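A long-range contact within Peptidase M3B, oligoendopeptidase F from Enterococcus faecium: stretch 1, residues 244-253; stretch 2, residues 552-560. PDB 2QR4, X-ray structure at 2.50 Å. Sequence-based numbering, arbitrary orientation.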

# COMPACT_ATOMS: atom_id res chain seq x y z
N ILE A 244 -18.83 21.90 -2.87
CA ILE A 244 -19.87 21.16 -3.57
C ILE A 244 -20.74 20.48 -2.52
O ILE A 244 -20.25 19.68 -1.74
CB ILE A 244 -19.27 20.10 -4.50
CG1 ILE A 244 -18.32 20.78 -5.49
CG2 ILE A 244 -20.37 19.33 -5.22
CD1 ILE A 244 -17.61 19.82 -6.42
N PRO A 245 -22.02 20.83 -2.47
CA PRO A 245 -22.92 20.14 -1.55
C PRO A 245 -23.07 18.68 -1.99
O PRO A 245 -23.05 18.40 -3.19
CB PRO A 245 -24.26 20.87 -1.74
CG PRO A 245 -23.96 22.11 -2.52
CD PRO A 245 -22.69 21.88 -3.27
N GLU A 246 -23.22 17.77 -1.03
CA GLU A 246 -23.43 16.36 -1.34
C GLU A 246 -24.64 16.13 -2.25
O GLU A 246 -24.70 15.17 -3.01
CB GLU A 246 -23.59 15.54 -0.05
CG GLU A 246 -22.30 15.35 0.74
CD GLU A 246 -22.38 14.15 1.68
OE1 GLU A 246 -21.93 13.05 1.28
OE2 GLU A 246 -22.92 14.30 2.79
N SER A 247 -25.62 17.04 -2.18
CA SER A 247 -26.82 16.90 -2.98
C SER A 247 -26.55 16.90 -4.50
O SER A 247 -27.33 16.33 -5.23
CB SER A 247 -27.78 18.03 -2.66
OG SER A 247 -27.23 19.25 -3.11
N VAL A 248 -25.48 17.54 -4.98
CA VAL A 248 -25.25 17.44 -6.42
C VAL A 248 -24.93 15.99 -6.79
O VAL A 248 -25.38 15.50 -7.82
CB VAL A 248 -24.20 18.44 -7.01
CG1 VAL A 248 -24.10 19.73 -6.19
CG2 VAL A 248 -22.87 17.80 -7.18
N TYR A 249 -24.22 15.29 -5.92
CA TYR A 249 -23.85 13.89 -6.16
C TYR A 249 -25.09 12.97 -6.10
O TYR A 249 -25.27 12.11 -6.96
CB TYR A 249 -22.81 13.47 -5.13
CG TYR A 249 -21.86 12.35 -5.51
CD1 TYR A 249 -22.30 11.02 -5.65
CD2 TYR A 249 -20.50 12.60 -5.67
CE1 TYR A 249 -21.39 9.99 -5.96
CE2 TYR A 249 -19.59 11.59 -5.99
CZ TYR A 249 -20.03 10.29 -6.13
OH TYR A 249 -19.09 9.33 -6.43
N ASP A 250 -25.94 13.15 -5.08
CA ASP A 250 -27.19 12.35 -4.96
C ASP A 250 -28.10 12.55 -6.16
O ASP A 250 -28.55 11.59 -6.77
CB ASP A 250 -27.98 12.68 -3.69
CG ASP A 250 -27.25 12.28 -2.42
OD1 ASP A 250 -26.43 11.35 -2.45
OD2 ASP A 250 -27.51 12.92 -1.37
N THR A 251 -28.34 13.81 -6.51
CA THR A 251 -29.14 14.15 -7.68
C THR A 251 -28.64 13.46 -8.95
O THR A 251 -29.43 12.90 -9.70
CB THR A 251 -29.15 15.65 -7.91
OG1 THR A 251 -29.79 16.28 -6.80
CG2 THR A 251 -29.90 15.98 -9.17
N LEU A 252 -27.33 13.51 -9.17
CA LEU A 252 -26.73 12.86 -10.34
C LEU A 252 -27.03 11.36 -10.34
O LEU A 252 -27.58 10.83 -11.31
CB LEU A 252 -25.22 13.08 -10.40
CG LEU A 252 -24.48 12.25 -11.45
CD1 LEU A 252 -24.72 12.78 -12.89
CD2 LEU A 252 -23.01 12.22 -11.12
N VAL A 253 -26.69 10.69 -9.25
CA VAL A 253 -26.90 9.25 -9.16
C VAL A 253 -28.39 8.86 -9.28
O VAL A 253 -28.73 7.89 -9.96
CB VAL A 253 -26.24 8.67 -7.88
CG1 VAL A 253 -26.64 7.22 -7.66
CG2 VAL A 253 -24.73 8.79 -7.98
N ASP A 552 -28.67 25.26 -11.94
CA ASP A 552 -28.63 24.89 -10.54
C ASP A 552 -28.39 23.40 -10.42
O ASP A 552 -29.29 22.60 -10.67
CB ASP A 552 -29.93 25.28 -9.83
CG ASP A 552 -29.87 25.04 -8.32
OD1 ASP A 552 -29.00 24.26 -7.87
OD2 ASP A 552 -30.70 25.62 -7.58
N MSE A 553 -27.18 23.04 -10.03
CA MSE A 553 -26.73 21.65 -10.01
C MSE A 553 -27.22 20.84 -8.81
O MSE A 553 -27.00 19.63 -8.72
CB MSE A 553 -25.21 21.59 -10.13
CG MSE A 553 -24.71 21.82 -11.54
SE MSE A 553 -22.76 21.76 -11.59
CE MSE A 553 -22.46 21.06 -13.38
N THR A 554 -27.87 21.52 -7.87
CA THR A 554 -28.45 20.86 -6.71
C THR A 554 -29.79 20.24 -7.10
O THR A 554 -30.31 19.38 -6.39
CB THR A 554 -28.72 21.85 -5.56
OG1 THR A 554 -29.59 22.89 -6.02
CG2 THR A 554 -27.43 22.49 -5.08
N GLN A 555 -30.33 20.66 -8.24
CA GLN A 555 -31.64 20.21 -8.70
C GLN A 555 -31.54 19.29 -9.91
O GLN A 555 -30.55 19.30 -10.62
CB GLN A 555 -32.55 21.40 -9.01
CG GLN A 555 -32.88 22.31 -7.82
CD GLN A 555 -33.56 21.57 -6.69
OE1 GLN A 555 -33.28 21.82 -5.52
NE2 GLN A 555 -34.46 20.65 -7.02
N ALA A 556 -32.59 18.51 -10.14
CA ALA A 556 -32.59 17.45 -11.15
C ALA A 556 -32.80 17.96 -12.59
O ALA A 556 -32.40 17.30 -13.55
CB ALA A 556 -33.67 16.43 -10.81
N ALA A 557 -33.43 19.12 -12.73
CA ALA A 557 -33.90 19.58 -14.03
C ALA A 557 -32.81 19.58 -15.10
O ALA A 557 -33.05 19.16 -16.22
CB ALA A 557 -34.51 20.98 -13.89
N TYR A 558 -31.62 20.04 -14.76
CA TYR A 558 -30.58 20.17 -15.77
C TYR A 558 -30.13 18.81 -16.28
O TYR A 558 -29.68 18.70 -17.42
CB TYR A 558 -29.38 21.00 -15.27
CG TYR A 558 -28.37 20.23 -14.41
CD1 TYR A 558 -28.72 19.72 -13.16
CD2 TYR A 558 -27.05 20.07 -14.83
CE1 TYR A 558 -27.80 19.06 -12.37
CE2 TYR A 558 -26.12 19.42 -14.04
CZ TYR A 558 -26.50 18.90 -12.82
OH TYR A 558 -25.57 18.22 -12.06
N ILE A 559 -30.25 17.77 -15.46
CA ILE A 559 -29.89 16.45 -15.95
C ILE A 559 -31.07 15.88 -16.71
O ILE A 559 -30.91 15.25 -17.76
CB ILE A 559 -29.45 15.49 -14.82
CG1 ILE A 559 -28.23 16.06 -14.10
CG2 ILE A 559 -29.10 14.15 -15.40
CD1 ILE A 559 -27.92 15.38 -12.79
N GLU A 560 -32.26 16.14 -16.19
CA GLU A 560 -33.47 15.74 -16.90
C GLU A 560 -33.58 16.34 -18.31
O GLU A 560 -34.04 15.66 -19.23
CB GLU A 560 -34.72 15.95 -16.03
CG GLU A 560 -34.98 14.73 -15.11
CD GLU A 560 -35.84 15.02 -13.89
OE1 GLU A 560 -36.38 16.14 -13.77
OE2 GLU A 560 -35.97 14.11 -13.04
O HOH W 1 -26.36 17.19 -9.68

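The polar evidence centres on Thr 251, whose OG1 lies 3.2 Å from Thr 554 O across the contact and 2.9 Å from Ser 247 O one helical turn earlier. Both distances suit a hydrogen bond, but the hydroxyl has a single proton and the geometry does not assign it to either carbonyl. A water makes the firmer polar link: it donates to Val 248 O and to Met 553 O, each 2.7 Å from the water oxygen, and accepts from Tyr 558 OH, also at 2.7 Å. It thus ties a helix carbonyl to the loop and to a side chain farther along stretch 2.

The loop is shaped by a type I turn from Asp 552 to Gln 555. Asp 552 OD1 accepts from Thr 554 N at 3.0 Å, with an N-H...acceptor angle of 154°, and from Thr 554 OG1 at a very short 2.4 Å.

Van der Waals contacts, several of them between apolar side chains, make up much of the rest. Thr 251 CG2 sits 3.6 Å from Ala 556 CA, so this one residue offers a methyl as well as a hydroxyl to stretch 2. Leu 252 CD1 meets Ile 559 CD1 at 4.1 Å. Thr 554 CG2 lies 4.3 Å from Pro 245 CG and 3.8 Å from Ser 247 OG, the latter a methyl against a hydroxyl oxygen, with no hydrogen bond. Val 248 CG1 reaches selenomethionine Met 553 CB at 4.5 Å, a looser approach.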